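Local coordinates for antifreeze protein (Marinomonas primoryensis, PDB 4KDW), which forms a calcium-dependent immunoglobulin-like beta-sandwich extender domain, one of many in tandem in a bacterial cell-surface adhesin that binds ice, at residues E60-T65 with A100-S105; N69-T74 with G89-A94. All blocks are in the same frame, centred on the assembly; numbering follows the deposited sequence.

Contact 1: E60-T65 with A100-S105; sequences EGDTVT and AVVTSS. With CA (calcium ion), chain H; GOL (glycerol), chain I.
T65 and V101 form an antiparallel hydrogen-bonded pair, T65 N giving its proton to V101 O (2.8 Å) and V101 N giving its own to T65 O (2.9 Å). Two residues further along, beyond the non-hydrogen-bonded pair V64 and V102, T103 N bonds T63 O, but the return bond is replaced: a glycerol hydroxyl, O2, accepts from T63 N in a nearly straight bond (173°) and donates to T103 O. The glycerol, probably from the crystallisation liquor, thus sits where the strands draw apart.

Among the polar side chains, D62 OD2 takes the proton of S104 OG at 2.6 Å, the hydroxyl standing above the carboxylate plane; A59 N grips the same oxygen. The other oxygen, OD1, is hydrogen-bonded to a water that also accepts from S105 N and binds a calcium ion, itself held by S105 O (2.7 Å) and S105 OG. On the face carrying T63, T65 and T103, a second water links all three hydroxyls and V101 O; T103 OG1 also bonds D113.

The apolar contacts lie on the other face. V64 and V102 stand side by side in the same rotamer, which brings their CG2 methyls to 4.0 Å, and V27 of strand 26-29 packs on V102 from the second sheet. The pair thus belongs to one sheet of the immunoglobulin-like beta-sandwich, its valines V64 and V102 turned to the opposing sheet and its threonines outward.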
ATOM      1  N   GLU A  60      10.667  -5.463  -8.536  1.00  8.40           N
ATOM      2  CA  GLU A  60      10.967  -4.056  -8.546  1.00  7.58           C
ATOM      3  C   GLU A  60      10.326  -3.352  -9.704  1.00  7.94           C
ATOM      4  O   GLU A  60      10.403  -3.846 -10.827  1.00  8.88           O
ATOM      5  CB  GLU A  60      12.480  -3.895  -8.658  1.00  9.36           C
ATOM      6  CG  GLU A  60      13.001  -2.435  -8.572  1.00 10.83           C
ATOM      7  CD  GLU A  60      14.494  -2.269  -8.752  1.00 14.30           C
ATOM      8  OE1 GLU A  60      15.205  -3.257  -8.985  1.00 18.09           O
ATOM      9  OE2 GLU A  60      14.949  -1.096  -8.496  1.00 15.74           O
ATOM     10  N   GLY A  61       9.703  -2.236  -9.417  1.00  7.20           N
ATOM     11  CA  GLY A  61       9.058  -1.413 -10.434  1.00  7.43           C
ATOM     12  C   GLY A  61       7.594  -1.687 -10.565  1.00  7.76           C
ATOM     13  O   GLY A  61       6.890  -0.927 -11.233  1.00  9.27           O
ATOM     14  N   ASP A  62       7.090  -2.762 -10.036  1.00  6.13           N
ATOM     15  CA  ASP A  62       5.646  -3.044 -10.136  1.00  6.21           C
ATOM     16  C   ASP A  62       4.891  -1.979  -9.412  1.00  5.96           C
ATOM     17  O   ASP A  62       5.258  -1.473  -8.368  1.00  5.83           O
ATOM     18  CB  ASP A  62       5.312  -4.430  -9.512  1.00  7.18           C
ATOM     19  CG  ASP A  62       5.787  -5.595 -10.359  1.00  8.43           C
ATOM     20  OD1 ASP A  62       6.138  -5.423 -11.517  1.00 10.95           O
ATOM     21  OD2 ASP A  62       5.664  -6.687  -9.729  1.00 11.81           O
ATOM     22  N   THR A  63       3.719  -1.667  -9.992  1.00  6.52           N
ATOM     23  CA  THR A  63       2.872  -0.657  -9.375  1.00  8.25           C
ATOM     24  C   THR A  63       2.181  -1.150  -8.124  1.00  7.16           C
ATOM     25  O   THR A  63       1.771  -2.353  -8.044  1.00  7.76           O
ATOM     26  CB  THR A  63       1.859  -0.178 -10.333  1.00  9.93           C
ATOM     27  OG1 THR A  63       0.972  -1.136 -10.603  1.00 14.11           O
ATOM     28  CG2 THR A  63       2.459   0.320 -11.668  1.00 10.92           C
ATOM     29  N   VAL A  64       2.024  -0.284  -7.145  1.00  6.62           N
ATOM     30  CA  VAL A  64       1.347  -0.541  -5.934  1.00  6.52           C
ATOM     31  C   VAL A  64       0.224   0.489  -5.831  1.00  6.25           C
ATOM     32  O   VAL A  64       0.519   1.686  -5.807  1.00  7.32           O
ATOM     33  CB  VAL A  64       2.230  -0.376  -4.690  1.00  6.81           C
ATOM     34  CG1 VAL A  64       1.576  -0.814  -3.428  1.00  8.34           C
ATOM     35  CG2 VAL A  64       3.576  -1.103  -4.869  1.00  7.65           C
ATOM     36  N   THR A  65      -1.028   0.042  -5.746  1.00  5.74           N
ATOM     37  CA  THR A  65      -2.212   0.940  -5.813  1.00  6.71           C
ATOM     38  C   THR A  65      -2.978   0.812  -4.507  1.00  6.43           C
ATOM     39  O   THR A  65      -3.369  -0.310  -4.153  1.00  6.60           O
ATOM     40  CB  THR A  65      -3.062   0.524  -6.983  1.00  7.02           C
ATOM     41  OG1 THR A  65      -2.300   0.593  -8.221  1.00  8.45           O
ATOM     42  CG2 THR A  65      -4.275   1.385  -7.150  1.00  9.29           C
ATOM     43  N   ALA A 100      -3.909  -2.675  -0.490  1.00  6.91           N
ATOM     44  CA  ALA A 100      -2.759  -2.383  -1.404  1.00  6.10           C
ATOM     45  C   ALA A 100      -2.707  -3.476  -2.420  1.00  6.20           C
ATOM     46  O   ALA A 100      -2.622  -4.661  -2.084  1.00  6.68           O
ATOM     47  CB  ALA A 100      -1.442  -2.298  -0.585  1.00  7.06           C
ATOM     48  N   VAL A 101      -2.763  -3.076  -3.694  1.00  6.21           N
ATOM     49  CA  VAL A 101      -2.783  -3.991  -4.784  1.00  6.13           C
ATOM     50  C   VAL A 101      -1.570  -3.829  -5.663  1.00  5.86           C
ATOM     51  O   VAL A 101      -1.304  -2.708  -6.165  1.00  5.91           O
ATOM     52  CB  VAL A 101      -4.061  -3.814  -5.630  1.00  7.10           C
ATOM     53  CG1 VAL A 101      -4.009  -4.794  -6.782  1.00  8.86           C
ATOM     54  CG2 VAL A 101      -5.252  -3.978  -4.769  1.00  7.98           C
ATOM     55  N   VAL A 102      -0.788  -4.879  -5.842  1.00  5.38           N
ATOM     56  CA  VAL A 102       0.437  -4.845  -6.685  1.00  5.66           C
ATOM     57  C   VAL A 102       0.137  -5.568  -7.967  1.00  6.26           C
ATOM     58  O   VAL A 102      -0.390  -6.689  -7.961  1.00  6.63           O
ATOM     59  CB  VAL A 102       1.605  -5.504  -5.951  1.00  5.97           C
ATOM     60  CG1 VAL A 102       2.818  -5.581  -6.826  1.00  6.20           C
ATOM     61  CG2 VAL A 102       1.887  -4.686  -4.711  1.00  5.99           C
ATOM     62  N   THR A 103       0.456  -4.936  -9.084  1.00  6.97           N
ATOM     63  CA  THR A 103       0.275  -5.523 -10.392  1.00  7.78           C
ATOM     64  C   THR A 103       1.625  -5.980 -10.903  1.00  7.12           C
ATOM     65  O   THR A 103       2.566  -5.186 -10.952  1.00  7.29           O
ATOM     66  CB  THR A 103      -0.341  -4.517 -11.340  1.00  8.77           C
ATOM     67  OG1 THR A 103      -1.585  -4.105 -10.848  1.00 11.51           O
ATOM     68  CG2 THR A 103      -0.538  -5.175 -12.707  1.00 10.24           C
ATOM     69  N   SER A 104       1.712  -7.269 -11.271  1.00  7.54           N
ATOM     70  CA  SER A 104       2.977  -7.875 -11.687  1.00  7.42           C
ATOM     71  C   SER A 104       2.798  -8.563 -13.023  1.00  8.56           C
ATOM     72  O   SER A 104       1.688  -8.839 -13.454  1.00  8.54           O
ATOM     73  CB  SER A 104       3.384  -8.890 -10.670  1.00  8.02           C
ATOM     74  OG  SER A 104       3.573  -8.270  -9.370  1.00  8.91           O
ATOM     75  N   SER A 105       3.924  -8.828 -13.647  1.00  9.84           N
ATOM     76  CA  SER A 105       3.960  -9.549 -14.925  1.00 11.22           C
ATOM     77  C   SER A 105       5.004 -10.650 -14.889  1.00 11.39           C
ATOM     78  O   SER A 105       6.033 -10.558 -14.243  1.00 13.09           O
ATOM     79  CB  SER A 105       4.271  -8.620 -15.990  1.00 13.92           C
ATOM     80  OG  SER A 105       5.452  -7.956 -15.769  1.00 21.32           O
TER
HETATM   81 CA    CA H 207       7.805  -8.518 -14.319  0.50 15.44          CA
HETATM   82  C1  GOL I 208       3.152  -3.759 -14.816  1.00 21.91           C
HETATM   83  O1  GOL I 208       2.908  -5.103 -14.450  1.00 24.22           O
HETATM   84  C2  GOL I 208       3.882  -3.169 -13.677  1.00 18.07           C
HETATM   85  O2  GOL I 208       3.114  -3.086 -12.483  1.00 12.14           O
HETATM   86  C3  GOL I 208       4.286  -1.818 -14.164  1.00 20.62           C
HETATM   87  O3  GOL I 208       3.221  -0.934 -14.413  1.00 20.67           O
HETATM   88  O   HOH W   1       6.559  -8.245 -12.155  1.00  9.44           O
HETATM   89  O   HOH W   2      -1.243  -1.840  -8.869  1.00 11.64           O
HETATM   90  O   HOH W   3       8.078  -9.347 -16.529  1.00 29.72           O
HETATM   91  O   HOH W   4       8.800  -7.029 -14.190  0.50 29.03           O

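Contact 2: N69-T74 with G89-A94; sequences NGETYT and GSDLAA. With CA (calcium ion), chain G.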
ATOM      1  N   ASN A  69     -10.271   6.492   0.956  1.00  5.02           N
ATOM      2  CA  ASN A  69     -11.275   7.551   0.911  1.00  5.31           C
ATOM      3  C   ASN A  69     -11.593   7.940  -0.491  1.00  5.64           C
ATOM      4  O   ASN A  69     -11.877   9.147  -0.745  1.00  6.10           O
ATOM      5  CB  ASN A  69     -10.830   8.764   1.718  1.00  5.53           C
ATOM      6  CG  ASN A  69     -11.961   9.747   1.961  1.00  6.30           C
ATOM      7  OD1 ASN A  69     -13.115   9.331   2.214  1.00  7.64           O
ATOM      8  ND2 ASN A  69     -11.642  11.009   2.035  1.00  6.00           N
ATOM      9  N   GLY A  70     -11.579   7.007  -1.429  1.00  5.31           N
ATOM     10  CA  GLY A  70     -11.883   7.291  -2.800  1.00  6.44           C
ATOM     11  C   GLY A  70     -10.758   7.771  -3.659  1.00  7.11           C
ATOM     12  O   GLY A  70     -10.910   7.860  -4.887  1.00  8.84           O
ATOM     13  N   GLU A  71      -9.640   8.143  -3.072  1.00  5.55           N
ATOM     14  CA  GLU A  71      -8.474   8.697  -3.787  1.00  5.98           C
ATOM     15  C   GLU A  71      -7.497   7.556  -4.091  1.00  5.11           C
ATOM     16  O   GLU A  71      -7.177   6.808  -3.169  1.00  5.53           O
ATOM     17  CB  GLU A  71      -7.809   9.773  -2.963  1.00  5.56           C
ATOM     18  CG  GLU A  71      -6.568  10.367  -3.616  1.00  6.09           C
ATOM     19  CD  GLU A  71      -6.787  11.078  -4.929  1.00  6.51           C
ATOM     20  OE1 GLU A  71      -7.893  11.278  -5.380  1.00  7.67           O
ATOM     21  OE2 GLU A  71      -5.730  11.465  -5.537  1.00  7.78           O
ATOM     22  N   THR A  72      -7.058   7.498  -5.280  1.00  5.80           N
ATOM     23  CA  THR A  72      -6.061   6.448  -5.661  1.00  6.29           C
ATOM     24  C   THR A  72      -4.711   6.978  -5.484  1.00  5.90           C
ATOM     25  O   THR A  72      -4.325   7.991  -6.111  1.00  6.34           O
ATOM     26  CB  THR A  72      -6.248   5.945  -7.115  1.00  7.50           C
ATOM     27  OG1 THR A  72      -7.633   5.557  -7.319  1.00 10.58           O
ATOM     28  CG2 THR A  72      -5.417   4.723  -7.360  1.00  8.59           C
ATOM     29  N   TYR A  73      -3.937   6.297  -4.659  1.00  5.43           N
ATOM     30  CA  TYR A  73      -2.526   6.593  -4.371  1.00  5.47           C
ATOM     31  C   TYR A  73      -1.699   5.485  -4.933  1.00  5.92           C
ATOM     32  O   TYR A  73      -2.059   4.305  -4.851  1.00  7.14           O
ATOM     33  CB  TYR A  73      -2.330   6.662  -2.830  1.00  5.79           C
ATOM     34  CG  TYR A  73      -2.977   7.808  -2.219  1.00  5.17           C
ATOM     35  CD1 TYR A  73      -2.308   9.011  -2.157  1.00  5.30           C
ATOM     36  CD2 TYR A  73      -4.210   7.752  -1.593  1.00  4.74           C
ATOM     37  CE1 TYR A  73      -2.840  10.138  -1.561  1.00  5.50           C
ATOM     38  CE2 TYR A  73      -4.776   8.869  -0.982  1.00  5.19           C
ATOM     39  CZ  TYR A  73      -4.086  10.068  -0.968  1.00  5.14           C
ATOM     40  OH  TYR A  73      -4.565  11.137  -0.264  1.00  6.43           O
ATOM     41  N   THR A  74      -0.594   5.816  -5.581  1.00  6.01           N
ATOM     42  CA  THR A  74       0.232   4.844  -6.295  1.00  6.78           C
ATOM     43  C   THR A  74       1.673   5.028  -6.044  1.00  6.92           C
ATOM     44  O   THR A  74       2.175   6.190  -5.983  1.00  7.51           O
ATOM     45  CB  THR A  74      -0.015   4.919  -7.805  1.00  7.79           C
ATOM     46  OG1 THR A  74      -1.414   4.874  -8.059  1.00  8.35           O
ATOM     47  CG2 THR A  74       0.648   3.781  -8.556  1.00  9.33           C
ATOM     48  N   GLY A  89      -3.184  12.656   5.363  1.00  6.13           N
ATOM     49  CA  GLY A  89      -3.632  12.172   6.659  1.00  6.03           C
ATOM     50  C   GLY A  89      -5.148  12.258   6.737  1.00  6.09           C
ATOM     51  O   GLY A  89      -5.783  11.476   7.399  1.00  6.00           O
ATOM     52  N   SER A  90      -5.775  13.218   6.065  1.00  5.66           N
ATOM     53  CA  SER A  90      -7.201  13.385   6.143  1.00  5.75           C
ATOM     54  C   SER A  90      -7.933  12.251   5.457  1.00  5.04           C
ATOM     55  O   SER A  90      -9.052  11.853   5.841  1.00  5.18           O
ATOM     56  CB  SER A  90      -7.667  14.741   5.701  1.00  6.12           C
ATOM     57  OG  SER A  90      -7.349  14.917   4.301  1.00  6.64           O
ATOM     58  N   ASP A  91      -7.355  11.695   4.405  1.00  4.46           N
ATOM     59  CA  ASP A  91      -7.912  10.516   3.749  1.00  5.05           C
ATOM     60  C   ASP A  91      -7.856   9.320   4.711  1.00  5.00           C
ATOM     61  O   ASP A  91      -8.816   8.529   4.732  1.00  4.73           O
ATOM     62  CB  ASP A  91      -7.238  10.273   2.377  1.00  4.52           C
ATOM     63  CG  ASP A  91      -7.751  11.241   1.313  1.00  5.43           C
ATOM     64  OD1 ASP A  91      -8.870  11.778   1.426  1.00  5.95           O
ATOM     65  OD2 ASP A  91      -6.999  11.477   0.330  1.00  5.49           O
ATOM     66  N   LEU A  92      -6.759   9.153   5.449  1.00  4.72           N
ATOM     67  CA  LEU A  92      -6.625   8.088   6.409  1.00  5.24           C
ATOM     68  C   LEU A  92      -7.549   8.320   7.584  1.00  5.14           C
ATOM     69  O   LEU A  92      -8.028   7.344   8.160  1.00  6.45           O
ATOM     70  CB  LEU A  92      -5.177   7.918   6.844  1.00  5.49           C
ATOM     71  CG  LEU A  92      -4.239   7.433   5.771  1.00  5.24           C
ATOM     72  CD1 LEU A  92      -2.808   7.710   6.200  1.00  7.00           C
ATOM     73  CD2 LEU A  92      -4.446   5.957   5.542  1.00  5.60           C
ATOM     74  N   ALA A  93      -7.843   9.551   7.968  1.00  5.39           N
ATOM     75  CA  ALA A  93      -8.757   9.808   9.027  1.00  5.55           C
ATOM     76  C   ALA A  93     -10.178   9.487   8.614  1.00  6.16           C
ATOM     77  O   ALA A  93     -11.036   9.147   9.476  1.00  7.33           O
ATOM     78  CB  ALA A  93      -8.682  11.217   9.514  1.00  6.78           C
ATOM     79  N   ALA A  94     -10.524   9.555   7.325  1.00  6.49           N
ATOM     80  CA  ALA A  94     -11.839   9.276   6.787  1.00  6.50           C
ATOM     81  C   ALA A  94     -12.072   7.870   6.462  1.00  7.76           C
ATOM     82  O   ALA A  94     -13.251   7.468   6.492  1.00 10.14           O
ATOM     83  CB  ALA A  94     -12.026  10.115   5.549  1.00  7.64           C
TER
HETATM   84 CA    CA G 206     -11.655   6.939  -6.726  0.50 12.67          CA
HETATM   85  O   HOH W   5      -9.576   7.695  -7.442  1.00 14.79           O
HETATM   86  O   HOH W   6     -13.095   5.895  -5.679  1.00 26.53           O
HETATM   87  O   HOH W   7     -12.324   8.779  -8.202  1.00 37.31           O
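The phenol oxygen of Y73 is gripped by two groups at the start of the helix: it donates to D91 OD2 at 2.5 Å and receives the backbone N-H of A88. These bonds tie a beta-hairpin of the immunoglobulin-like sandwich to the short helix 89-94, which leads out of strand 82-88 of the other sheet. N69 and G70 form the two-residue turn of that hairpin, both with positive phi, as in a type I' turn.

D91 gives one oxygen to the second strand and the other to the turn. OD2 offers its anti lone pair to the tyrosine and lies in the plane of the ring, at its edge, while the carboxylate is turned 66° from that ring. OD1 takes the proton of N69 ND2 at 2.9 Å along an almost straight path (177°), on the anti side but tilted out of the carboxylate plane. With CG anti to its carbonyl carbon (chi1 -76°), D91 sends the carboxylate across the gap to meet both donors, which should favour its charged form and fix its rotation.

The turn is held from other directions too. N69 N bonds D95, a residue of another calcium site, and G70 O binds a calcium ion at 2.2 Å, whose coordination includes three waters. On the helix side, the A94 methyl carbon CB lies over the N69 amide, 3.6 Å from each of its atoms CG, OD1 and ND2.

Both contacts involve the hairpin of strands 63-68 and 71-76: contact 1 joins its first strand to strand 97-105 within one sheet, whereas contact 2 ties its turn and second strand to the helix that carries the chain from one sheet to the other. The two meet where T65 and T72 touch through their CG2 methyls at 3.5 Å. Contact 1 is partly buried and relies on backbone ladder bonds and valine packing, with polar groups and water on its outer face. Contact 2 lies at the surface and hangs on one aspartate and its two side-chain donors, with no backbone-to-backbone bond between its segments. Each has its own calcium ion, one held by S105, the other by G70 in the hairpin turn.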